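Local coordinates for protein beta-N-acetylglucosaminidase (Thermotoga maritima, PDB 3WO8) that probably hydrolyses terminal non-reducing N-acetyl-hexosamine residues of beta-hexosaminides, as a TIM-barrel glycosidase of family 3, at residues D58-L63 with F69-D74; P87-P90 with A94-K97; K207-E212 with E245-D250. All coordinates share one frame; numbering follows the deposited sequence.

Interaction 1. Residues D58-L63 with F69-D74; sequences DFMSFL and FLISSD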
ATOM      1  N   ASP B  58      -6.255 -10.350 -10.482  1.00 38.68           N
ATOM      2  CA  ASP B  58      -6.864 -11.133 -11.554  1.00 36.29           C
ATOM      3  C   ASP B  58      -7.830 -10.275 -12.310  1.00 35.82           C
ATOM      4  O   ASP B  58      -7.979 -10.439 -13.497  1.00 35.19           O
ATOM      5  CB  ASP B  58      -7.586 -12.341 -11.011  1.00 40.51           C
ATOM      6  CG  ASP B  58      -7.700 -13.444 -12.028  1.00 41.18           C
ATOM      7  OD1 ASP B  58      -6.681 -13.680 -12.719  1.00 41.23           O
ATOM      8  OD2 ASP B  58      -8.784 -14.079 -12.116  1.00 37.50           O
ATOM      9  N   PHE B  59      -8.449  -9.317 -11.636  1.00 35.14           N
ATOM     10  CA  PHE B  59      -9.374  -8.425 -12.307  1.00 38.39           C
ATOM     11  C   PHE B  59      -8.615  -7.580 -13.311  1.00 36.51           C
ATOM     12  O   PHE B  59      -9.057  -7.393 -14.403  1.00 41.20           O
ATOM     13  CB  PHE B  59     -10.139  -7.573 -11.269  1.00 42.17           C
ATOM     14  CG  PHE B  59     -11.437  -6.949 -11.766  1.00 43.14           C
ATOM     15  CD1 PHE B  59     -11.956  -7.213 -13.024  1.00 43.32           C
ATOM     16  CD2 PHE B  59     -12.129  -6.085 -10.940  1.00 43.79           C
ATOM     17  CE1 PHE B  59     -13.116  -6.608 -13.444  1.00 45.04           C
ATOM     18  CE2 PHE B  59     -13.299  -5.498 -11.332  1.00 44.24           C
ATOM     19  CZ  PHE B  59     -13.796  -5.752 -12.590  1.00 47.99           C
ATOM     20  N   MET B  60      -7.445  -7.086 -12.957  1.00 38.71           N
ATOM     21  CA  MET B  60      -6.692  -6.201 -13.865  1.00 35.01           C
ATOM     22  C   MET B  60      -6.143  -7.033 -15.012  1.00 32.60           C
ATOM     23  O   MET B  60      -6.073  -6.594 -16.137  1.00 31.53           O
ATOM     24  CB  MET B  60      -5.526  -5.532 -13.115  1.00 35.22           C
ATOM     25  CG  MET B  60      -5.935  -4.455 -12.126  1.00 36.06           C
ATOM     26  SD  MET B  60      -6.524  -3.033 -13.049  1.00 38.93           S
ATOM     27  CE  MET B  60      -6.725  -1.834 -11.750  1.00 41.49           C
ATOM     28  N   SER B  61      -5.704  -8.241 -14.711  1.00 31.11           N
ATOM     29  CA  SER B  61      -5.251  -9.141 -15.748  1.00 31.94           C
ATOM     30  C   SER B  61      -6.345  -9.441 -16.769  1.00 37.13           C
ATOM     31  O   SER B  61      -6.102  -9.473 -17.955  1.00 41.09           O
ATOM     32  CB  SER B  61      -4.851 -10.467 -15.135  1.00 30.45           C
ATOM     33  OG  SER B  61      -4.414 -11.329 -16.147  1.00 29.39           O
ATOM     34  N   PHE B  62      -7.543  -9.709 -16.276  1.00 40.28           N
ATOM     35  CA  PHE B  62      -8.719  -9.877 -17.109  1.00 42.00           C
ATOM     36  C   PHE B  62      -9.005  -8.615 -17.930  1.00 42.06           C
ATOM     37  O   PHE B  62      -9.207  -8.715 -19.139  1.00 45.02           O
ATOM     38  CB  PHE B  62      -9.933 -10.249 -16.247  1.00 43.55           C
ATOM     39  CG  PHE B  62     -11.223 -10.231 -16.990  1.00 46.53           C
ATOM     40  CD1 PHE B  62     -11.591 -11.309 -17.786  1.00 48.09           C
ATOM     41  CD2 PHE B  62     -12.066  -9.128 -16.914  1.00 47.36           C
ATOM     42  CE1 PHE B  62     -12.786 -11.307 -18.486  1.00 45.20           C
ATOM     43  CE2 PHE B  62     -13.256  -9.108 -17.620  1.00 46.74           C
ATOM     44  CZ  PHE B  62     -13.620 -10.209 -18.397  1.00 48.31           C
ATOM     45  N   LEU B  63      -9.038  -7.447 -17.312  1.00 37.51           N
ATOM     46  CA  LEU B  63      -9.428  -6.272 -18.068  1.00 40.86           C
ATOM     47  C   LEU B  63      -8.403  -6.072 -19.135  1.00 45.35           C
ATOM     48  O   LEU B  63      -8.679  -5.589 -20.250  1.00 50.27           O
ATOM     49  CB  LEU B  63      -9.483  -5.043 -17.201  1.00 41.18           C
ATOM     50  CG  LEU B  63     -10.606  -5.121 -16.190  1.00 44.73           C
ATOM     51  CD1 LEU B  63     -10.441  -4.072 -15.094  1.00 44.70           C
ATOM     52  CD2 LEU B  63     -11.946  -4.956 -16.899  1.00 47.41           C
ATOM     53  N   PHE B  69     -10.065   0.175 -21.130  1.00 45.06           N
ATOM     54  CA  PHE B  69     -11.015   0.772 -20.166  1.00 38.18           C
ATOM     55  C   PHE B  69     -10.500   1.961 -19.399  1.00 36.63           C
ATOM     56  O   PHE B  69      -9.322   2.264 -19.375  1.00 33.13           O
ATOM     57  CB  PHE B  69     -11.427  -0.219 -19.099  1.00 34.97           C
ATOM     58  CG  PHE B  69     -11.840  -1.547 -19.624  1.00 36.66           C
ATOM     59  CD1 PHE B  69     -10.892  -2.489 -19.965  1.00 37.86           C
ATOM     60  CD2 PHE B  69     -13.178  -1.884 -19.735  1.00 37.76           C
ATOM     61  CE1 PHE B  69     -11.270  -3.752 -20.433  1.00 39.71           C
ATOM     62  CE2 PHE B  69     -13.567  -3.138 -20.229  1.00 38.23           C
ATOM     63  CZ  PHE B  69     -12.606  -4.080 -20.573  1.00 36.35           C
ATOM     64  N   LEU B  70     -11.446   2.619 -18.749  1.00 37.14           N
ATOM     65  CA  LEU B  70     -11.166   3.633 -17.800  1.00 36.89           C
ATOM     66  C   LEU B  70     -11.384   3.004 -16.461  1.00 37.91           C
ATOM     67  O   LEU B  70     -12.517   2.733 -16.110  1.00 38.70           O
ATOM     68  CB  LEU B  70     -12.141   4.776 -17.955  1.00 39.88           C
ATOM     69  CG  LEU B  70     -11.976   5.545 -19.248  1.00 40.75           C
ATOM     70  CD1 LEU B  70     -12.907   6.736 -19.233  1.00 41.00           C
ATOM     71  CD2 LEU B  70     -10.535   5.994 -19.438  1.00 40.33           C
ATOM     72  N   ILE B  71     -10.286   2.785 -15.724  1.00 38.05           N
ATOM     73  CA  ILE B  71     -10.266   2.068 -14.449  1.00 32.52           C
ATOM     74  C   ILE B  71     -10.031   3.051 -13.337  1.00 32.52           C
ATOM     75  O   ILE B  71      -8.996   3.736 -13.296  1.00 33.74           O
ATOM     76  CB  ILE B  71      -9.203   0.967 -14.462  1.00 33.83           C
ATOM     77  CG1 ILE B  71      -9.356   0.158 -15.759  1.00 35.28           C
ATOM     78  CG2 ILE B  71      -9.421   0.022 -13.284  1.00 35.00           C
ATOM     79  CD1 ILE B  71      -8.506  -1.101 -15.901  1.00 33.51           C
ATOM     80  N   SER B  72     -11.011   3.171 -12.449  1.00 31.39           N
ATOM     81  CA  SER B  72     -10.960   4.229 -11.456  1.00 32.79           C
ATOM     82  C   SER B  72     -11.300   3.704 -10.066  1.00 33.18           C
ATOM     83  O   SER B  72     -11.621   2.509  -9.933  1.00 34.29           O
ATOM     84  CB  SER B  72     -11.865   5.391 -11.832  1.00 30.97           C
ATOM     85  OG  SER B  72     -11.828   6.383 -10.806  1.00 35.31           O
ATOM     86  N   SER B  73     -11.200   4.601  -9.067  1.00 28.65           N
ATOM     87  CA  SER B  73     -11.477   4.298  -7.694  1.00 30.53           C
ATOM     88  C   SER B  73     -11.910   5.611  -7.034  1.00 32.82           C
ATOM     89  O   SER B  73     -11.725   6.643  -7.645  1.00 32.17           O
ATOM     90  CB  SER B  73     -10.213   3.792  -7.013  1.00 33.37           C
ATOM     91  OG  SER B  73      -9.527   4.849  -6.287  1.00 31.12           O
ATOM     92  N   ASP B  74     -12.461   5.546  -5.812  1.00 32.58           N
ATOM     93  CA  ASP B  74     -12.855   6.714  -5.042  1.00 36.09           C
ATOM     94  C   ASP B  74     -11.790   7.133  -4.064  1.00 36.31           C
ATOM     95  O   ASP B  74     -12.077   7.683  -3.015  1.00 39.98           O
ATOM     96  CB  ASP B  74     -14.113   6.441  -4.244  1.00 42.22           C
ATOM     97  CG  ASP B  74     -15.290   6.169  -5.110  1.00 48.87           C
ATOM     98  OD1 ASP B  74     -15.383   6.857  -6.128  1.00 55.97           O
ATOM     99  OD2 ASP B  74     -16.114   5.268  -4.788  1.00 53.22           O
TER
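Leu63, on helix 53-66, reaches toward Phe69 and Ile71, beside and on strand 70-72. Its CB lies 3.9 Å from Phe69 CE1. CG is anti to the carbonyl carbon (chi1 -68°), beside the backbone N, and the branch there sends one methyl to each partner. CD2 sits over one face of the Phe69 ring, 3.9 Å from the centroid and 14° off the ring normal, a CH-pi contact. CD1 goes to Ile71 and meets its CD1 tip to tip at 3.6 Å. The same CD1 also rests near the rim of one face of the Phe59 ring. One turn back, Met60 slides past Ile71 in the opposite direction, and Met60 CE touches Ile71 CG2 at 3.6 Å. Replacing Phe69 with an alanine would probably leave Leu63 CD2 without its ring face and open a gap beneath Leu63. Ile43 and Ile45 of the neighbouring strand 42-45 continue this apolar layer. The backbone of Phe69 and Ile71 is held separately, by Asn120. In this TIM barrel, the helix of a beta-alpha-beta crossover, between parallel strands 42-45 and 70-72, packs on the second strand. No hydrogen bond joins the two segments, so the contact rests on apolar shape fit.

Interaction 2. Residues P87-P90 with A94-K97; sequences PSSP and AFGK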
ATOM      1  N   PRO B  87      -0.008   6.354   0.142  1.00 28.76           N
ATOM      2  CA  PRO B  87       0.123   6.856   1.475  1.00 26.42           C
ATOM      3  C   PRO B  87      -1.106   7.592   1.841  1.00 27.59           C
ATOM      4  O   PRO B  87      -1.628   8.345   1.053  1.00 34.65           O
ATOM      5  CB  PRO B  87       1.287   7.815   1.366  1.00 28.57           C
ATOM      6  CG  PRO B  87       2.168   7.170   0.350  1.00 29.22           C
ATOM      7  CD  PRO B  87       1.220   6.538  -0.646  1.00 28.54           C
ATOM      8  N   SER B  88      -1.579   7.366   3.039  1.00 29.08           N
ATOM      9  CA  SER B  88      -2.705   8.073   3.558  1.00 29.45           C
ATOM     10  C   SER B  88      -2.400   9.549   3.640  1.00 29.65           C
ATOM     11  O   SER B  88      -1.259   9.943   3.659  1.00 31.48           O
ATOM     12  CB  SER B  88      -3.144   7.502   4.911  1.00 28.86           C
ATOM     13  OG  SER B  88      -4.221   8.250   5.472  1.00 33.15           O
ATOM     14  N   SER B  89      -3.468  10.334   3.660  1.00 33.62           N
ATOM     15  CA  SER B  89      -3.464  11.781   3.506  1.00 37.14           C
ATOM     16  C   SER B  89      -4.324  12.305   4.636  1.00 37.62           C
ATOM     17  O   SER B  89      -5.273  11.664   5.019  1.00 37.20           O
ATOM     18  CB  SER B  89      -4.112  12.150   2.156  1.00 41.55           C
ATOM     19  OG  SER B  89      -4.584  13.507   2.097  1.00 46.16           O
ATOM     20  N   PRO B  90      -4.014  13.471   5.184  1.00 34.38           N
ATOM     21  CA  PRO B  90      -5.001  13.929   6.123  1.00 34.66           C
ATOM     22  C   PRO B  90      -6.302  14.400   5.493  1.00 37.66           C
ATOM     23  O   PRO B  90      -7.257  14.583   6.237  1.00 39.40           O
ATOM     24  CB  PRO B  90      -4.300  15.054   6.859  1.00 36.51           C
ATOM     25  CG  PRO B  90      -3.259  15.529   5.907  1.00 38.54           C
ATOM     26  CD  PRO B  90      -2.835  14.332   5.124  1.00 36.67           C
ATOM     27  N   ALA B  94      -7.433  19.785   5.502  1.00 45.30           N
ATOM     28  CA  ALA B  94      -6.053  19.959   5.941  1.00 48.63           C
ATOM     29  C   ALA B  94      -5.155  20.583   4.857  1.00 44.08           C
ATOM     30  O   ALA B  94      -4.423  21.513   5.108  1.00 44.11           O
ATOM     31  CB  ALA B  94      -5.484  18.620   6.401  1.00 46.23           C
ATOM     32  N   PHE B  95      -5.215  20.044   3.659  1.00 43.45           N
ATOM     33  CA  PHE B  95      -4.386  20.514   2.575  1.00 48.86           C
ATOM     34  C   PHE B  95      -4.722  21.946   2.162  1.00 52.26           C
ATOM     35  O   PHE B  95      -3.869  22.659   1.617  1.00 54.26           O
ATOM     36  CB  PHE B  95      -4.545  19.591   1.352  1.00 51.98           C
ATOM     37  CG  PHE B  95      -3.498  18.514   1.257  1.00 51.59           C
ATOM     38  CD1 PHE B  95      -2.253  18.797   0.766  1.00 58.53           C
ATOM     39  CD2 PHE B  95      -3.767  17.229   1.629  1.00 56.11           C
ATOM     40  CE1 PHE B  95      -1.282  17.811   0.645  1.00 57.79           C
ATOM     41  CE2 PHE B  95      -2.819  16.236   1.506  1.00 55.25           C
ATOM     42  CZ  PHE B  95      -1.571  16.527   1.020  1.00 54.45           C
ATOM     43  N   GLY B  96      -5.973  22.337   2.382  1.00 49.94           N
ATOM     44  CA  GLY B  96      -6.435  23.679   2.101  1.00 52.33           C
ATOM     45  C   GLY B  96      -5.760  24.757   2.939  1.00 49.85           C
ATOM     46  O   GLY B  96      -5.759  25.925   2.575  1.00 53.80           O
ATOM     47  N   LYS B  97      -5.173  24.381   4.055  1.00 44.14           N
ATOM     48  CA  LYS B  97      -4.404  25.338   4.819  1.00 46.91           C
ATOM     49  C   LYS B  97      -2.910  25.223   4.494  1.00 46.22           C
ATOM     50  O   LYS B  97      -2.064  25.693   5.240  1.00 47.88           O
ATOM     51  CB  LYS B  97      -4.677  25.157   6.305  1.00 50.04           C
ATOM     52  CG  LYS B  97      -6.062  25.630   6.706  1.00 53.13           C
ATOM     53  CD  LYS B  97      -6.103  27.127   6.984  1.00 60.80           C
ATOM     54  CE  LYS B  97      -7.533  27.684   6.912  1.00 66.89           C
ATOM     55  NZ  LYS B  97      -7.724  28.908   7.747  1.00 68.95           N
TER
HETATM   56  O   HOH W   1      -8.519  16.912   5.939  1.00 38.13           O
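Pro90 packs against Ala94 and Phe95 of the short helix 92-96. The tight part is apolar. Ala94 CB lies against the proline ring, 3.8 Å from Pro90 CB and equally near Pro90 CG. Pro90 CD approaches Phe95 CE2 at 4.1 Å, and the two side chains cross at about a right angle. Ser89 comes to the edge of the Phe95 ring, near its plane, with OG 3.3 Å from Phe95 CE2. A first torsion of 159°, with OG anti to the backbone N, puts the hydroxyl at this ring edge, and OG is hydrogen-bonded to Gly91 N. Val102 and Thr103 of helix 100-117 also touch Phe95. The looser part is bridged by water. One water donates to Pro90 O at 2.7 Å and accepts from Ala94 N at 3.1 Å. It links two backbone groups that do not bond directly. The second subunit comes close here: its Ser340 packs on Pro90 and its Val333 on Pro87. The contact thus joins a loop to the helix it leads into, at the interface with the second subunit. Side chains supply the apolar grip, while a water joins the two backbone groups, Pro90 O and Ala94 N.

Interaction 3. Residues K207-E212 with E245-D250; sequences KVLERE and EKIGFD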
ATOM      1  N   LYS B 207     -12.057  27.490 -13.011  1.00 50.54           N
ATOM      2  CA  LYS B 207     -10.597  27.588 -12.966  1.00 57.24           C
ATOM      3  C   LYS B 207      -9.937  26.297 -13.442  1.00 52.81           C
ATOM      4  O   LYS B 207      -9.105  26.348 -14.361  1.00 51.98           O
ATOM      5  CB  LYS B 207     -10.079  28.061 -11.601  1.00 61.84           C
ATOM      6  CG  LYS B 207      -9.853  29.578 -11.531  1.00 72.35           C
ATOM      7  CD  LYS B 207     -11.032  30.434 -12.053  1.00 76.94           C
ATOM      8  CE  LYS B 207     -10.678  31.918 -12.315  1.00 75.02           C
ATOM      9  NZ  LYS B 207     -10.823  32.318 -13.743  1.00 66.72           N
ATOM     10  N   VAL B 208     -10.338  25.149 -12.900  1.00 44.88           N
ATOM     11  CA  VAL B 208      -9.741  23.886 -13.367  1.00 44.89           C
ATOM     12  C   VAL B 208     -10.022  23.652 -14.834  1.00 44.97           C
ATOM     13  O   VAL B 208      -9.141  23.207 -15.583  1.00 44.77           O
ATOM     14  CB  VAL B 208     -10.217  22.644 -12.567  1.00 43.41           C
ATOM     15  CG1 VAL B 208      -9.653  21.341 -13.153  1.00 42.30           C
ATOM     16  CG2 VAL B 208      -9.813  22.770 -11.113  1.00 42.02           C
ATOM     17  N   LEU B 209     -11.255  23.940 -15.248  1.00 51.41           N
ATOM     18  CA  LEU B 209     -11.753  23.463 -16.551  1.00 50.67           C
ATOM     19  C   LEU B 209     -11.173  24.203 -17.749  1.00 51.43           C
ATOM     20  O   LEU B 209     -11.013  23.611 -18.812  1.00 46.41           O
ATOM     21  CB  LEU B 209     -13.289  23.445 -16.600  1.00 49.05           C
ATOM     22  CG  LEU B 209     -13.918  22.191 -16.000  1.00 48.41           C
ATOM     23  CD1 LEU B 209     -15.424  22.318 -15.920  1.00 46.07           C
ATOM     24  CD2 LEU B 209     -13.538  20.953 -16.807  1.00 49.35           C
ATOM     25  N   GLU B 210     -10.855  25.481 -17.575  1.00 55.96           N
ATOM     26  CA  GLU B 210     -10.229  26.247 -18.654  1.00 67.64           C
ATOM     27  C   GLU B 210      -8.688  26.208 -18.631  1.00 69.73           C
ATOM     28  O   GLU B 210      -8.035  26.699 -19.550  1.00 65.13           O
ATOM     29  CB  GLU B 210     -10.782  27.679 -18.679  1.00 77.45           C
ATOM     30  CG  GLU B 210     -10.356  28.590 -17.529  1.00 78.84           C
ATOM     31  CD  GLU B 210     -11.455  29.575 -17.115  1.00 82.02           C
ATOM     32  OE1 GLU B 210     -12.596  29.518 -17.661  1.00 64.47           O
ATOM     33  OE2 GLU B 210     -11.175  30.402 -16.212  1.00 90.29           O
ATOM     34  N   ARG B 211      -8.123  25.594 -17.596  1.00 72.31           N
ATOM     35  CA  ARG B 211      -6.702  25.312 -17.552  1.00 76.95           C
ATOM     36  C   ARG B 211      -6.360  23.877 -18.004  1.00 78.91           C
ATOM     37  O   ARG B 211      -5.273  23.652 -18.541  1.00 85.86           O
ATOM     38  CB  ARG B 211      -6.157  25.581 -16.147  1.00 82.97           C
ATOM     39  CG  ARG B 211      -6.088  27.065 -15.801  1.00 90.43           C
ATOM     40  CD  ARG B 211      -5.742  27.330 -14.334  1.00 93.53           C
ATOM     41  NE  ARG B 211      -4.448  26.765 -13.925  1.00100.02           N
ATOM     42  CZ  ARG B 211      -3.870  26.951 -12.731  1.00 98.55           C
ATOM     43  NH1 ARG B 211      -2.690  26.382 -12.466  1.00 96.58           N
ATOM     44  NH2 ARG B 211      -4.457  27.695 -11.791  1.00 86.14           N
ATOM     45  N   GLU B 212      -7.262  22.916 -17.807  1.00 69.69           N
ATOM     46  CA  GLU B 212      -6.915  21.499 -18.002  1.00 66.41           C
ATOM     47  C   GLU B 212      -8.001  20.810 -18.794  1.00 66.52           C
ATOM     48  O   GLU B 212      -8.975  20.302 -18.249  1.00 59.27           O
ATOM     49  CB  GLU B 212      -6.771  20.764 -16.662  1.00 70.13           C
ATOM     50  CG  GLU B 212      -6.344  21.595 -15.464  1.00 71.10           C
ATOM     51  CD  GLU B 212      -4.853  21.681 -15.331  1.00 81.15           C
ATOM     52  OE1 GLU B 212      -4.416  22.519 -14.507  1.00 88.84           O
ATOM     53  OE2 GLU B 212      -4.139  20.921 -16.042  1.00 77.27           O
ATOM     54  N   GLU B 245     -21.394  25.147 -22.946  1.00 48.17           N
ATOM     55  CA  GLU B 245     -21.423  26.426 -23.689  1.00 49.88           C
ATOM     56  C   GLU B 245     -20.802  27.540 -22.889  1.00 52.37           C
ATOM     57  O   GLU B 245     -19.788  28.114 -23.295  1.00 62.71           O
ATOM     58  CB  GLU B 245     -22.853  26.831 -24.118  1.00 47.68           C
ATOM     59  CG  GLU B 245     -23.516  25.782 -25.004  1.00 50.79           C
ATOM     60  CD  GLU B 245     -24.917  26.126 -25.486  1.00 52.19           C
ATOM     61  OE1 GLU B 245     -25.675  26.861 -24.811  1.00 57.13           O
ATOM     62  OE2 GLU B 245     -25.276  25.611 -26.559  1.00 50.87           O
ATOM     63  N   LYS B 246     -21.402  27.873 -21.759  1.00 48.38           N
ATOM     64  CA  LYS B 246     -20.921  29.015 -21.017  1.00 50.02           C
ATOM     65  C   LYS B 246     -19.450  28.825 -20.607  1.00 55.20           C
ATOM     66  O   LYS B 246     -18.642  29.717 -20.807  1.00 56.88           O
ATOM     67  CB  LYS B 246     -21.798  29.296 -19.811  1.00 47.64           C
ATOM     68  CG  LYS B 246     -21.573  30.670 -19.246  1.00 47.51           C
ATOM     69  CD  LYS B 246     -22.431  30.887 -18.018  1.00 52.38           C
ATOM     70  CE  LYS B 246     -22.523  32.355 -17.630  1.00 56.01           C
ATOM     71  NZ  LYS B 246     -21.194  33.048 -17.687  1.00 58.74           N
ATOM     72  N   ILE B 247     -19.103  27.660 -20.066  1.00 60.33           N
ATOM     73  CA  ILE B 247     -17.732  27.418 -19.583  1.00 56.00           C
ATOM     74  C   ILE B 247     -16.802  27.051 -20.715  1.00 49.28           C
ATOM     75  O   ILE B 247     -15.662  27.521 -20.763  1.00 51.60           O
ATOM     76  CB  ILE B 247     -17.675  26.287 -18.537  1.00 55.90           C
ATOM     77  CG1 ILE B 247     -18.019  26.843 -17.160  1.00 59.67           C
ATOM     78  CG2 ILE B 247     -16.280  25.662 -18.498  1.00 52.91           C
ATOM     79  CD1 ILE B 247     -18.500  25.791 -16.184  1.00 62.38           C
ATOM     80  N   GLY B 248     -17.281  26.182 -21.589  1.00 43.31           N
ATOM     81  CA  GLY B 248     -16.527  25.779 -22.752  1.00 44.18           C
ATOM     82  C   GLY B 248     -16.189  24.316 -22.860  1.00 47.73           C
ATOM     83  O   GLY B 248     -15.607  23.879 -23.864  1.00 57.13           O
ATOM     84  N   PHE B 249     -16.581  23.547 -21.850  1.00 48.33           N
ATOM     85  CA  PHE B 249     -16.031  22.229 -21.639  1.00 43.33           C
ATOM     86  C   PHE B 249     -16.644  21.224 -22.578  1.00 42.87           C
ATOM     87  O   PHE B 249     -17.830  20.978 -22.490  1.00 44.65           O
ATOM     88  CB  PHE B 249     -16.269  21.802 -20.188  1.00 46.24           C
ATOM     89  CG  PHE B 249     -15.807  20.402 -19.900  1.00 46.04           C
ATOM     90  CD1 PHE B 249     -14.460  20.102 -19.897  1.00 44.70           C
ATOM     91  CD2 PHE B 249     -16.722  19.383 -19.696  1.00 45.84           C
ATOM     92  CE1 PHE B 249     -14.023  18.818 -19.688  1.00 47.63           C
ATOM     93  CE2 PHE B 249     -16.297  18.097 -19.494  1.00 46.79           C
ATOM     94  CZ  PHE B 249     -14.947  17.816 -19.471  1.00 50.58           C
ATOM     95  N   ASP B 250     -15.840  20.624 -23.452  1.00 43.36           N
ATOM     96  CA  ASP B 250     -16.354  19.607 -24.393  1.00 50.67           C
ATOM     97  C   ASP B 250     -15.814  18.206 -24.136  1.00 50.53           C
ATOM     98  O   ASP B 250     -15.959  17.306 -24.977  1.00 43.87           O
ATOM     99  CB  ASP B 250     -16.087  20.001 -25.847  1.00 61.48           C
ATOM    100  CG  ASP B 250     -14.624  20.019 -26.187  1.00 66.40           C
ATOM    101  OD1 ASP B 250     -13.820  20.200 -25.258  1.00 73.21           O
ATOM    102  OD2 ASP B 250     -14.283  19.871 -27.379  1.00 73.39           O
TER
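Val208 O accepts two backbone bonds, from Glu212 N at 2.9 Å and from Arg211 N at 3.3 Å. This double grip lies near the end of helix 203-211, where Leu209 faces segment 245-250. Leu209 CD2 lies 3.3 Å from Phe249 CD1 and 3.6 Å from Phe249 CE1. The methyl approaches the ring obliquely. Phe249 CG is anti to its backbone N (chi1 176°), which carries the ring toward the leucine. Nearer the backbone, Leu209 CB meets Ile247 CG2 at 4.2 Å, a lighter touch. Between Ile247 and Phe249 stands Gly248, with positive phi (119°) just after helix 236-247. A side chain there would jam against the preceding carbonyl, so the turn calls for glycine. Leu243 of helix 236-247 and Val217 of strand 216-219 touch both Leu209 and Phe249 and extend the apolar patch. On the outer side, Lys207 NZ forms a salt bridge with Glu210 OE2 at 3.1 Å, met nearly along the C-O axis of the carboxylate. The end of helix 203-211 therefore meets the end of helix 236-247 and the chain just after it through apolar side chains. No salt bridge crosses between the segments; Lys207 pairs within its helix and Arg211 with Glu159 of helix 147-164.

In the fold
All three contacts belong to the TIM-barrel part of the chain, yet they hold different elements. Interaction 1 lies in the interior, about 6 Å from the chain centre, and packs a helix on a barrel strand. Interactions 2 and 3 lie nearer the periphery, at about 23 and 28 Å, though the touching residues of all three are largely buried. Interaction 2 joins a loop to a short helix next to the second subunit. Interaction 3 joins one helix end to another and the chain just after it, untouched by another chain of the assembly. None has a direct hydrogen bond between its segments. Interaction 2 alone adds a water bridge, and interaction 3 has charged side chains around its apolar centre.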